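Local coordinates for putative mandelate racemase/muconate lactonizing enzyme (Bordetella bronchiseptica, PDB 3DDM), which is of unestablished function but belongs to the mandelate racemase/muconate lactonizing enzyme family of the enolase superfamily, with a capping N-terminal domain and a barrel domain, at residues 264-269 against 278-283; 229-234 against 306-311; 241-246 against 252-257. The protein carries 1 engineered substitution. All coordinates share one frame; numbering follows the deposited sequence.

Contact 1: 264-269 against 278-283; sequences AAFETA and MQPDLA
Phe-266 and Pro-280 meet where helix 263-272 faces the chain that leaves strand 275-278. Phe-266 gives up the most surface to the contact. With CG on the side of the backbone N (chi1 -83°) and anti to the carbonyl carbon, the ring extends from the helix so that its far end, rather than its base, reaches the proline. The closest pair is Phe-266 CZ and Pro-280 CB at 3.5 Å. Phe-266 CE1 lies 3.9 Å from the same Pro-280 CB, so one methylene of the pyrrolidine ring takes two neighbouring carbons of the aromatic ring, which it approaches obliquely. Pro-280 CA is close behind, 4.0 Å from Phe-266 CZ.

A second, looser patch forms where Met-278 meets Ala-269, one helical turn on from Phe-266. The CB of Met-278 is directed toward the helix, and the thioether sulfur arrives beside a methyl group, with Met-278 SD 4.5 Å from Ala-269 CB. Gln-279, between Met-278 and Pro-280, has its CB turned the other way. The contact is wholly apolar and no hydrogen bond crosses it; about 165 Å² is buried in all.

Helix 287-300 also packs here, through Val-294 on Phe-266 and Val-298 on Met-278, and Tyr-305 of strand 304-309 packs on Pro-280. Phe-266 thus sits with Ile-260, Pro-280 and Val-294, in the layer between the strands of the barrel and its outer helices.

Contact 2: 229-234 against 306-311; sequences WLEEPL and CPHYLG
Trp-229 and Cys-306 make the apolar part of this contact, joining strands 229-231 and 304-309, which have two other strands between them in the sheet and whose side chains meet across the barrel interior. The outer corner of the indole six-membered ring does the touching: Trp-229 CH2 lies 3.7 Å from Cys-306 CB, and Trp-229 CZ3 lies 3.7 Å from Cys-306 SG. The sulfur sits 4.6 Å from the centroid of that ring and 54° off its normal, an oblique sulfur-aromatic contact. The indole is carried inward with its CG between the backbone N and the carbonyl carbon (chi1 79°).

The polar part pairs Glu-231 with His-308. The two side chains come from opposite directions, and the glutamate is extended, with CG anti to the backbone N. The carboxylate and imidazole planes are nearly parallel (4°) but stepped, not coplanar; Glu-231 OE2 lies 3.5 Å from His-308 NE2, with no hydrogen bond between them. Within its own strand Glu-231 OE1 receives a weak bond of 3.4 Å from Trp-229 NE1. The firmer partners of that oxygen are Gln-279 NE2, by a hydrogen bond, and Lys-175 NZ, by a salt bridge.

Glu-231 OE2 also lies near Asp-205 OD1, a like charge. An apolar pair thus adjoins a buried cluster of charged and polar groups near the C-terminal ends of the barrel strands, the end at which enolase-superfamily proteins carry their active site. The bonds to Glu-231 OE1 probably fix the rotation of the carboxylate.

Contact 3: 241-246 against 252-257; sequences AEWAEL and MPLAGG
This is a helix-on-strand packing contact on the outside of the barrel, where helix 240-249 lies against strand 254-256, the strand that follows it in the chain. Leu-254 is its centre and loses more surface than any other residue here. Its CB points toward the helix, and a single methyl, CD2, does nearly all the touching.

That methyl meets two side chains one turn apart on the helix, which reach it from directions roughly at right angles. One is Trp-243, whose benzo ring is met at its edge and near its plane: Leu-254 CD2 is 3.8 Å from Trp-243 CE3 and 4.1 Å from Trp-243 CZ3. The other is Leu-246, with Leu-254 CD2 4.0 Å from Leu-246 CG and equally 4.0 Å from Leu-246 CD2. Both pairs cross at a slant.

Helix 240-249 is the connection of a beta-alpha-beta unit, leading from strand 229-231 to its parallel neighbour 254-256, the repeating pattern of a TIM barrel. Because the two helical side chains do not leave the backbone aimed straight at the strand, their outer parts have to close the gap. For Leu-246, the CG anti to the backbone N (chi1 -177°) brings the branched end nearer to Leu-254. For Trp-243, the CG beside the backbone N (chi1 -79°) swings the indole over to the strand.

The residues after strand 229-231 join the same packing: Pro-233 touches both Trp-243 and Leu-246, and Leu-234 also meets Trp-243. Leu-275 of the next strand packs on Trp-243 and Leu-254, while Ala-255, its CB turned away from the helix, faces Trp-229 and Gln-279 instead.

How the contacts relate
All three contacts belong to the barrel domain, with centres about 12 Å apart for contacts 1 and 2, about 14 Å for contacts 1 and 3, and about 13 Å for contacts 2 and 3. Contact 2 spans the longest stretch of chain and encloses the others; contact 3 closes before contact 1 opens. Contacts 1 and 3 pack helices 263-272 and 240-249 outside the barrel, whereas contact 2 crosses its interior. Backbone bonds join them: Leu-230 pairs with Pro-253 and Ala-255, and Gln-279 N with Gly-256 O. Ala-283 CB also packs on Tyr-309 CE1 between contacts 1 and 2, so outer packing and the polar interior share the same run of strands.

Contact 1: 264-269 against 278-283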
ATOM      1  N   ALA A 264     -12.683  -6.157 -10.509  1.00 46.50           N
ATOM      2  CA  ALA A 264     -13.901  -6.156  -9.704  1.00 46.34           C
ATOM      3  C   ALA A 264     -14.365  -4.746  -9.320  1.00 45.55           C
ATOM      4  O   ALA A 264     -15.565  -4.483  -9.259  1.00 47.45           O
ATOM      5  CB  ALA A 264     -13.698  -6.986  -8.449  1.00 43.23           C
ATOM      6  N   ALA A 265     -13.429  -3.839  -9.062  1.00 43.91           N
ATOM      7  CA  ALA A 265     -13.800  -2.483  -8.665  1.00 43.29           C
ATOM      8  C   ALA A 265     -14.489  -1.711  -9.785  1.00 43.18           C
ATOM      9  O   ALA A 265     -15.428  -0.952  -9.539  1.00 43.62           O
ATOM     10  CB  ALA A 265     -12.577  -1.721  -8.172  1.00 42.13           C
ATOM     11  N   PHE A 266     -14.029  -1.904 -11.017  1.00 43.69           N
ATOM     12  CA  PHE A 266     -14.641  -1.221 -12.148  1.00 44.84           C
ATOM     13  C   PHE A 266     -16.020  -1.797 -12.463  1.00 46.30           C
ATOM     14  O   PHE A 266     -16.926  -1.054 -12.849  1.00 45.75           O
ATOM     15  CB  PHE A 266     -13.715  -1.275 -13.371  1.00 43.89           C
ATOM     16  CG  PHE A 266     -12.656  -0.208 -13.357  1.00 42.20           C
ATOM     17  CD1 PHE A 266     -12.981   1.109 -13.659  1.00 41.92           C
ATOM     18  CD2 PHE A 266     -11.362  -0.499 -12.940  1.00 42.27           C
ATOM     19  CE1 PHE A 266     -12.036   2.129 -13.535  1.00 42.83           C
ATOM     20  CE2 PHE A 266     -10.408   0.511 -12.811  1.00 42.51           C
ATOM     21  CZ  PHE A 266     -10.748   1.829 -13.108  1.00 42.57           C
ATOM     22  N   GLU A 267     -16.193  -3.107 -12.282  1.00 47.75           N
ATOM     23  CA  GLU A 267     -17.502  -3.712 -12.534  1.00 50.14           C
ATOM     24  C   GLU A 267     -18.512  -3.094 -11.561  1.00 50.17           C
ATOM     25  O   GLU A 267     -19.662  -2.818 -11.924  1.00 50.27           O
ATOM     26  CB  GLU A 267     -17.458  -5.232 -12.342  1.00 51.13           C
ATOM     27  CG  GLU A 267     -16.520  -5.971 -13.287  1.00 54.53           C
ATOM     28  CD  GLU A 267     -16.548  -7.484 -13.071  1.00 57.22           C
ATOM     29  OE1 GLU A 267     -16.705  -7.916 -11.904  1.00 56.03           O
ATOM     30  OE2 GLU A 267     -16.398  -8.234 -14.064  1.00 57.71           O
ATOM     31  N   THR A 268     -18.070  -2.876 -10.324  1.00 49.32           N
ATOM     32  CA  THR A 268     -18.913  -2.276  -9.301  1.00 48.45           C
ATOM     33  C   THR A 268     -19.306  -0.861  -9.705  1.00 48.26           C
ATOM     34  O   THR A 268     -20.470  -0.476  -9.594  1.00 48.44           O
ATOM     35  CB  THR A 268     -18.185  -2.216  -7.954  1.00 48.85           C
ATOM     36  OG1 THR A 268     -17.966  -3.549  -7.481  1.00 48.21           O
ATOM     37  CG2 THR A 268     -18.997  -1.425  -6.930  1.00 46.33           C
ATOM     38  N   ALA A 269     -18.327  -0.089 -10.169  1.00 47.40           N
ATOM     39  CA  ALA A 269     -18.581   1.276 -10.600  1.00 48.94           C
ATOM     40  C   ALA A 269     -19.548   1.245 -11.773  1.00 49.11           C
ATOM     41  O   ALA A 269     -20.498   2.023 -11.836  1.00 49.85           O
ATOM     42  CB  ALA A 269     -17.278   1.942 -11.010  1.00 49.60           C
ATOM     43  N   MET A 278     -15.725   7.499 -16.581  1.00 46.35           N
ATOM     44  CA  MET A 278     -14.765   6.630 -15.921  1.00 47.08           C
ATOM     45  C   MET A 278     -13.380   6.962 -16.445  1.00 46.82           C
ATOM     46  O   MET A 278     -13.177   7.079 -17.646  1.00 46.39           O
ATOM     47  CB  MET A 278     -15.120   5.160 -16.140  1.00 49.13           C
ATOM     48  CG  MET A 278     -15.720   4.506 -14.880  1.00 53.03           C
ATOM     49  SD  MET A 278     -17.368   3.775 -15.111  1.00 56.64           S
ATOM     50  CE  MET A 278     -18.277   5.243 -15.647  1.00 53.94           C
ATOM     51  N   GLN A 279     -12.436   7.118 -15.517  1.00 47.07           N
ATOM     52  CA  GLN A 279     -11.072   7.523 -15.826  1.00 44.95           C
ATOM     53  C   GLN A 279      -9.967   6.597 -15.319  1.00 44.50           C
ATOM     54  O   GLN A 279      -9.182   6.972 -14.447  1.00 43.68           O
ATOM     55  CB  GLN A 279     -10.843   8.924 -15.252  1.00 44.22           C
ATOM     56  CG  GLN A 279     -11.976   9.904 -15.533  1.00 46.04           C
ATOM     57  CD  GLN A 279     -11.928  11.127 -14.621  1.00 50.57           C
ATOM     58  OE1 GLN A 279     -12.059  11.008 -13.401  1.00 51.47           O
ATOM     59  NE2 GLN A 279     -11.739  12.308 -15.211  1.00 52.76           N
ATOM     60  N   PRO A 280      -9.888   5.372 -15.847  1.00 44.57           N
ATOM     61  CA  PRO A 280      -8.810   4.514 -15.346  1.00 45.27           C
ATOM     62  C   PRO A 280      -7.420   5.026 -15.774  1.00 46.57           C
ATOM     63  O   PRO A 280      -7.213   5.400 -16.939  1.00 47.24           O
ATOM     64  CB  PRO A 280      -9.148   3.148 -15.945  1.00 44.70           C
ATOM     65  CG  PRO A 280      -9.938   3.490 -17.195  1.00 43.15           C
ATOM     66  CD  PRO A 280     -10.810   4.625 -16.722  1.00 44.22           C
ATOM     67  N   ASP A 281      -6.481   5.053 -14.824  1.00 45.68           N
ATOM     68  CA  ASP A 281      -5.109   5.506 -15.079  1.00 43.48           C
ATOM     69  C   ASP A 281      -4.289   4.272 -15.457  1.00 42.11           C
ATOM     70  O   ASP A 281      -3.788   3.559 -14.589  1.00 42.37           O
ATOM     71  CB  ASP A 281      -4.525   6.150 -13.821  1.00 43.76           C
ATOM     72  CG  ASP A 281      -3.236   6.887 -14.089  1.00 44.80           C
ATOM     73  OD1 ASP A 281      -2.441   6.409 -14.924  1.00 44.73           O
ATOM     74  OD2 ASP A 281      -3.012   7.940 -13.456  1.00 46.52           O
ATOM     75  N   LEU A 282      -4.137   4.032 -16.756  1.00 41.80           N
ATOM     76  CA  LEU A 282      -3.430   2.845 -17.218  1.00 39.20           C
ATOM     77  C   LEU A 282      -2.021   2.659 -16.656  1.00 37.23           C
ATOM     78  O   LEU A 282      -1.511   1.544 -16.658  1.00 34.69           O
ATOM     79  CB  LEU A 282      -3.447   2.784 -18.753  1.00 38.26           C
ATOM     80  CG  LEU A 282      -2.176   2.975 -19.562  1.00 37.74           C
ATOM     81  CD1 LEU A 282      -2.460   2.646 -21.003  1.00 37.41           C
ATOM     82  CD2 LEU A 282      -1.691   4.397 -19.424  1.00 40.23           C
ATOM     83  N   ALA A 283      -1.408   3.728 -16.151  1.00 37.01           N
ATOM     84  CA  ALA A 283      -0.065   3.612 -15.556  1.00 37.83           C
ATOM     85  C   ALA A 283      -0.162   3.312 -14.047  1.00 37.36           C
ATOM     86  O   ALA A 283       0.827   2.956 -13.398  1.00 36.43           O
ATOM     87  CB  ALA A 283       0.734   4.886 -15.782  1.00 35.59           C
TER

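Contact 2: 229-234 against 306-311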
ATOM      1  N   TRP A 229     -18.158  17.589 -16.183  1.00 45.36           N
ATOM      2  CA  TRP A 229     -18.127  16.584 -15.128  1.00 47.30           C
ATOM      3  C   TRP A 229     -17.427  17.090 -13.864  1.00 49.07           C
ATOM      4  O   TRP A 229     -16.580  17.988 -13.919  1.00 49.35           O
ATOM      5  CB  TRP A 229     -17.465  15.290 -15.625  1.00 46.41           C
ATOM      6  CG  TRP A 229     -15.958  15.290 -15.676  1.00 47.33           C
ATOM      7  CD1 TRP A 229     -15.092  15.345 -14.614  1.00 46.70           C
ATOM      8  CD2 TRP A 229     -15.143  15.148 -16.848  1.00 48.97           C
ATOM      9  NE1 TRP A 229     -13.790  15.238 -15.053  1.00 46.54           N
ATOM     10  CE2 TRP A 229     -13.791  15.116 -16.417  1.00 47.47           C
ATOM     11  CE3 TRP A 229     -15.421  15.041 -18.222  1.00 48.67           C
ATOM     12  CZ2 TRP A 229     -12.724  14.984 -17.308  1.00 46.53           C
ATOM     13  CZ3 TRP A 229     -14.359  14.909 -19.110  1.00 47.56           C
ATOM     14  CH2 TRP A 229     -13.025  14.882 -18.645  1.00 48.61           C
ATOM     15  N   LEU A 230     -17.811  16.515 -12.726  1.00 48.46           N
ATOM     16  CA  LEU A 230     -17.240  16.868 -11.431  1.00 47.77           C
ATOM     17  C   LEU A 230     -16.393  15.656 -11.031  1.00 46.97           C
ATOM     18  O   LEU A 230     -16.920  14.565 -10.799  1.00 46.26           O
ATOM     19  CB  LEU A 230     -18.364  17.096 -10.421  1.00 49.94           C
ATOM     20  CG  LEU A 230     -18.174  18.151  -9.335  1.00 51.77           C
ATOM     21  CD1 LEU A 230     -19.394  18.151  -8.410  1.00 52.21           C
ATOM     22  CD2 LEU A 230     -16.903  17.858  -8.560  1.00 52.38           C
ATOM     23  N   GLU A 231     -15.081  15.844 -10.956  1.00 44.74           N
ATOM     24  CA  GLU A 231     -14.195  14.733 -10.641  1.00 42.77           C
ATOM     25  C   GLU A 231     -13.879  14.510  -9.167  1.00 41.13           C
ATOM     26  O   GLU A 231     -13.552  15.439  -8.433  1.00 40.43           O
ATOM     27  CB  GLU A 231     -12.897  14.884 -11.422  1.00 41.20           C
ATOM     28  CG  GLU A 231     -12.097  13.621 -11.471  1.00 42.16           C
ATOM     29  CD  GLU A 231     -10.836  13.783 -12.272  1.00 45.27           C
ATOM     30  OE1 GLU A 231     -10.937  14.162 -13.462  1.00 47.09           O
ATOM     31  OE2 GLU A 231      -9.746  13.528 -11.712  1.00 46.68           O
ATOM     32  N   GLU A 232     -13.978  13.248  -8.764  1.00 39.36           N
ATOM     33  CA  GLU A 232     -13.722  12.804  -7.401  1.00 39.28           C
ATOM     34  C   GLU A 232     -14.247  13.733  -6.289  1.00 38.35           C
ATOM     35  O   GLU A 232     -13.492  14.137  -5.400  1.00 36.60           O
ATOM     36  CB  GLU A 232     -12.219  12.560  -7.210  1.00 40.27           C
ATOM     37  CG  GLU A 232     -11.623  11.501  -8.133  1.00 40.75           C
ATOM     38  CD  GLU A 232     -10.526  10.684  -7.455  1.00 42.94           C
ATOM     39  OE1 GLU A 232     -10.684   9.450  -7.352  1.00 44.85           O
ATOM     40  OE2 GLU A 232      -9.509  11.270  -7.020  1.00 44.79           O
ATOM     41  N   PRO A 233     -15.552  14.060  -6.311  1.00 37.42           N
ATOM     42  CA  PRO A 233     -16.136  14.938  -5.291  1.00 38.32           C
ATOM     43  C   PRO A 233     -16.100  14.312  -3.899  1.00 39.12           C
ATOM     44  O   PRO A 233     -16.077  15.024  -2.892  1.00 41.10           O
ATOM     45  CB  PRO A 233     -17.559  15.157  -5.801  1.00 37.12           C
ATOM     46  CG  PRO A 233     -17.869  13.838  -6.431  1.00 37.64           C
ATOM     47  CD  PRO A 233     -16.599  13.538  -7.206  1.00 36.93           C
ATOM     48  N   LEU A 234     -16.096  12.982  -3.855  1.00 39.31           N
ATOM     49  CA  LEU A 234     -16.047  12.239  -2.596  1.00 39.31           C
ATOM     50  C   LEU A 234     -14.865  11.290  -2.634  1.00 39.99           C
ATOM     51  O   LEU A 234     -14.337  11.006  -3.707  1.00 39.85           O
ATOM     52  CB  LEU A 234     -17.298  11.385  -2.419  1.00 39.10           C
ATOM     53  CG  LEU A 234     -18.688  11.993  -2.427  1.00 36.62           C
ATOM     54  CD1 LEU A 234     -19.685  10.848  -2.351  1.00 35.16           C
ATOM     55  CD2 LEU A 234     -18.854  12.962  -1.269  1.00 33.97           C
ATOM     56  N   CYS A 306     -12.677   9.112 -20.290  1.00 45.15           N
ATOM     57  CA  CYS A 306     -11.759  10.235 -20.435  1.00 45.05           C
ATOM     58  C   CYS A 306     -10.548  10.080 -19.540  1.00 44.45           C
ATOM     59  O   CYS A 306     -10.568  10.483 -18.377  1.00 46.19           O
ATOM     60  CB  CYS A 306     -12.466  11.546 -20.099  1.00 43.36           C
ATOM     61  SG  CYS A 306     -13.806  11.943 -21.230  1.00 50.48           S
ATOM     62  N   PRO A 307      -9.468   9.495 -20.073  1.00 44.21           N
ATOM     63  CA  PRO A 307      -8.242   9.298 -19.293  1.00 44.56           C
ATOM     64  C   PRO A 307      -7.435  10.597 -19.139  1.00 45.12           C
ATOM     65  O   PRO A 307      -7.689  11.595 -19.818  1.00 43.51           O
ATOM     66  CB  PRO A 307      -7.490   8.241 -20.108  1.00 43.24           C
ATOM     67  CG  PRO A 307      -7.843   8.601 -21.515  1.00 42.44           C
ATOM     68  CD  PRO A 307      -9.332   8.937 -21.434  1.00 43.40           C
ATOM     69  N   HIS A 308      -6.474  10.577 -18.229  1.00 46.89           N
ATOM     70  CA  HIS A 308      -5.609  11.727 -18.001  1.00 49.98           C
ATOM     71  C   HIS A 308      -4.375  11.220 -17.295  1.00 49.05           C
ATOM     72  O   HIS A 308      -4.460  10.351 -16.434  1.00 50.07           O
ATOM     73  CB  HIS A 308      -6.303  12.808 -17.145  1.00 54.84           C
ATOM     74  CG  HIS A 308      -6.685  12.351 -15.769  1.00 60.66           C
ATOM     75  ND1 HIS A 308      -5.755  12.007 -14.811  1.00 63.07           N
ATOM     76  CD2 HIS A 308      -7.900  12.165 -15.197  1.00 62.92           C
ATOM     77  CE1 HIS A 308      -6.380  11.624 -13.710  1.00 64.62           C
ATOM     78  NE2 HIS A 308      -7.683  11.712 -13.918  1.00 63.23           N
ATOM     79  N   TYR A 309      -3.220  11.743 -17.675  1.00 47.87           N
ATOM     80  CA  TYR A 309      -1.986  11.324 -17.045  1.00 46.21           C
ATOM     81  C   TYR A 309      -1.189  12.559 -16.621  1.00 46.51           C
ATOM     82  O   TYR A 309      -0.857  13.416 -17.451  1.00 48.15           O
ATOM     83  CB  TYR A 309      -1.165  10.445 -18.002  1.00 43.48           C
ATOM     84  CG  TYR A 309      -0.081   9.718 -17.268  1.00 42.22           C
ATOM     85  CD1 TYR A 309      -0.402   8.784 -16.282  1.00 42.41           C
ATOM     86  CD2 TYR A 309       1.251  10.084 -17.417  1.00 41.14           C
ATOM     87  CE1 TYR A 309       0.573   8.255 -15.441  1.00 41.65           C
ATOM     88  CE2 TYR A 309       2.235   9.555 -16.587  1.00 41.75           C
ATOM     89  CZ  TYR A 309       1.886   8.651 -15.592  1.00 41.57           C
ATOM     90  OH  TYR A 309       2.830   8.204 -14.702  1.00 39.71           O
ATOM     91  N   LEU A 310      -0.900  12.661 -15.325  1.00 44.72           N
ATOM     92  CA  LEU A 310      -0.148  13.801 -14.816  1.00 44.18           C
ATOM     93  C   LEU A 310       1.312  13.431 -14.502  1.00 43.47           C
ATOM     94  O   LEU A 310       2.002  14.119 -13.749  1.00 43.49           O
ATOM     95  CB  LEU A 310      -0.824  14.387 -13.561  1.00 45.04           C
ATOM     96  CG  LEU A 310      -2.312  14.791 -13.490  1.00 45.56           C
ATOM     97  CD1 LEU A 310      -2.787  15.408 -14.808  1.00 45.84           C
ATOM     98  CD2 LEU A 310      -3.149  13.569 -13.158  1.00 47.04           C
ATOM     99  N   GLY A 311       1.789  12.342 -15.088  1.00 42.69           N
ATOM    100  CA  GLY A 311       3.164  11.942 -14.847  1.00 42.50           C
ATOM    101  C   GLY A 311       4.060  12.404 -15.979  1.00 42.60           C
ATOM    102  O   GLY A 311       3.862  13.491 -16.524  1.00 43.46           O
TER

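Contact 3: 241-246 against 252-257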
ATOM      1  N   ALA A 241     -23.990   3.994  -1.731  1.00 41.65           N
ATOM      2  CA  ALA A 241     -25.128   4.832  -1.383  1.00 42.36           C
ATOM      3  C   ALA A 241     -24.837   6.326  -1.446  1.00 44.29           C
ATOM      4  O   ALA A 241     -25.699   7.105  -1.844  1.00 45.06           O
ATOM      5  CB  ALA A 241     -25.625   4.471  -0.005  1.00 40.17           C
ATOM      6  N   GLU A 242     -23.632   6.730  -1.052  1.00 45.36           N
ATOM      7  CA  GLU A 242     -23.289   8.142  -1.058  1.00 46.28           C
ATOM      8  C   GLU A 242     -23.072   8.655  -2.473  1.00 46.40           C
ATOM      9  O   GLU A 242     -23.415   9.799  -2.781  1.00 46.47           O
ATOM     10  CB  GLU A 242     -22.049   8.394  -0.196  1.00 47.27           C
ATOM     11  CG  GLU A 242     -22.175   7.870   1.223  1.00 48.56           C
ATOM     12  CD  GLU A 242     -21.128   8.437   2.172  1.00 50.73           C
ATOM     13  OE1 GLU A 242     -20.936   7.853   3.263  1.00 49.69           O
ATOM     14  OE2 GLU A 242     -20.507   9.471   1.842  1.00 52.42           O
ATOM     15  N   TRP A 243     -22.503   7.808  -3.331  1.00 46.82           N
ATOM     16  CA  TRP A 243     -22.260   8.173  -4.727  1.00 46.55           C
ATOM     17  C   TRP A 243     -23.576   8.211  -5.471  1.00 45.91           C
ATOM     18  O   TRP A 243     -23.821   9.098  -6.289  1.00 46.20           O
ATOM     19  CB  TRP A 243     -21.324   7.172  -5.413  1.00 45.09           C
ATOM     20  CG  TRP A 243     -19.887   7.375  -5.073  1.00 45.89           C
ATOM     21  CD1 TRP A 243     -19.170   6.726  -4.114  1.00 45.97           C
ATOM     22  CD2 TRP A 243     -18.996   8.326  -5.666  1.00 45.70           C
ATOM     23  NE1 TRP A 243     -17.887   7.211  -4.070  1.00 45.10           N
ATOM     24  CE2 TRP A 243     -17.752   8.194  -5.012  1.00 46.10           C
ATOM     25  CE3 TRP A 243     -19.127   9.276  -6.688  1.00 45.07           C
ATOM     26  CZ2 TRP A 243     -16.642   8.978  -5.346  1.00 46.62           C
ATOM     27  CZ3 TRP A 243     -18.023  10.057  -7.021  1.00 47.92           C
ATOM     28  CH2 TRP A 243     -16.797   9.902  -6.350  1.00 48.16           C
ATOM     29  N   ALA A 244     -24.423   7.234  -5.182  1.00 45.61           N
ATOM     30  CA  ALA A 244     -25.723   7.160  -5.817  1.00 46.53           C
ATOM     31  C   ALA A 244     -26.525   8.414  -5.476  1.00 46.78           C
ATOM     32  O   ALA A 244     -27.179   8.995  -6.338  1.00 48.25           O
ATOM     33  CB  ALA A 244     -26.458   5.913  -5.353  1.00 44.49           C
ATOM     34  N   GLU A 245     -26.465   8.837  -4.222  1.00 47.24           N
ATOM     35  CA  GLU A 245     -27.197  10.018  -3.805  1.00 47.79           C
ATOM     36  C   GLU A 245     -26.647  11.277  -4.455  1.00 47.98           C
ATOM     37  O   GLU A 245     -27.399  12.082  -5.003  1.00 48.62           O
ATOM     38  CB  GLU A 245     -27.147  10.187  -2.293  1.00 49.50           C
ATOM     39  CG  GLU A 245     -28.091  11.265  -1.804  1.00 54.50           C
ATOM     40  CD  GLU A 245     -27.836  11.680  -0.372  1.00 58.91           C
ATOM     41  OE1 GLU A 245     -27.749  10.793   0.516  1.00 60.53           O
ATOM     42  OE2 GLU A 245     -27.729  12.907  -0.137  1.00 62.05           O
ATOM     43  N   LEU A 246     -25.332  11.452  -4.389  1.00 47.72           N
ATOM     44  CA  LEU A 246     -24.709  12.632  -4.976  1.00 48.34           C
ATOM     45  C   LEU A 246     -24.990  12.714  -6.473  1.00 48.54           C
ATOM     46  O   LEU A 246     -25.307  13.783  -6.999  1.00 48.31           O
ATOM     47  CB  LEU A 246     -23.193  12.611  -4.742  1.00 47.31           C
ATOM     48  CG  LEU A 246     -22.429  13.837  -5.257  1.00 45.60           C
ATOM     49  CD1 LEU A 246     -22.949  15.087  -4.567  1.00 43.41           C
ATOM     50  CD2 LEU A 246     -20.944  13.665  -5.005  1.00 44.30           C
ATOM     51  N   MET A 252     -24.459  18.084 -12.925  1.00 45.82           N
ATOM     52  CA  MET A 252     -23.511  17.576 -13.904  1.00 42.46           C
ATOM     53  C   MET A 252     -23.136  16.144 -13.577  1.00 41.76           C
ATOM     54  O   MET A 252     -23.368  15.668 -12.464  1.00 41.49           O
ATOM     55  CB  MET A 252     -22.241  18.441 -13.916  1.00 41.35           C
ATOM     56  CG  MET A 252     -21.267  18.207 -12.744  1.00 38.75           C
ATOM     57  SD  MET A 252     -21.884  18.645 -11.103  1.00 33.87           S
ATOM     58  CE  MET A 252     -21.818  20.420 -11.189  1.00 31.62           C
ATOM     59  N   PRO A 253     -22.567  15.423 -14.557  1.00 41.08           N
ATOM     60  CA  PRO A 253     -22.184  14.041 -14.266  1.00 40.19           C
ATOM     61  C   PRO A 253     -20.919  13.961 -13.392  1.00 39.50           C
ATOM     62  O   PRO A 253     -20.119  14.900 -13.318  1.00 39.00           O
ATOM     63  CB  PRO A 253     -22.006  13.426 -15.663  1.00 39.86           C
ATOM     64  CG  PRO A 253     -21.615  14.587 -16.513  1.00 37.76           C
ATOM     65  CD  PRO A 253     -22.519  15.691 -16.009  1.00 39.87           C
ATOM     66  N   LEU A 254     -20.768  12.826 -12.726  1.00 37.95           N
ATOM     67  CA  LEU A 254     -19.657  12.569 -11.841  1.00 37.08           C
ATOM     68  C   LEU A 254     -18.579  11.762 -12.568  1.00 38.07           C
ATOM     69  O   LEU A 254     -18.880  10.957 -13.454  1.00 38.61           O
ATOM     70  CB  LEU A 254     -20.176  11.802 -10.614  1.00 37.12           C
ATOM     71  CG  LEU A 254     -20.547  12.601  -9.352  1.00 37.51           C
ATOM     72  CD1 LEU A 254     -21.240  13.899  -9.694  1.00 36.49           C
ATOM     73  CD2 LEU A 254     -21.416  11.746  -8.477  1.00 36.80           C
ATOM     74  N   ALA A 255     -17.321  11.984 -12.193  1.00 37.00           N
ATOM     75  CA  ALA A 255     -16.210  11.268 -12.802  1.00 35.20           C
ATOM     76  C   ALA A 255     -15.277  10.708 -11.731  1.00 36.19           C
ATOM     77  O   ALA A 255     -15.167  11.261 -10.635  1.00 35.76           O
ATOM     78  CB  ALA A 255     -15.446  12.186 -13.718  1.00 32.39           C
ATOM     79  N   GLY A 256     -14.608   9.603 -12.060  1.00 35.80           N
ATOM     80  CA  GLY A 256     -13.683   8.980 -11.135  1.00 33.61           C
ATOM     81  C   GLY A 256     -12.970   7.841 -11.831  1.00 34.11           C
ATOM     82  O   GLY A 256     -13.370   7.436 -12.914  1.00 33.63           O
ATOM     83  N   GLY A 257     -11.915   7.319 -11.212  1.00 35.18           N
ATOM     84  CA  GLY A 257     -11.176   6.221 -11.802  1.00 34.74           C
ATOM     85  C   GLY A 257      -9.725   6.298 -11.388  1.00 36.64           C
ATOM     86  O   GLY A 257      -9.041   5.283 -11.292  1.00 37.67           O
TER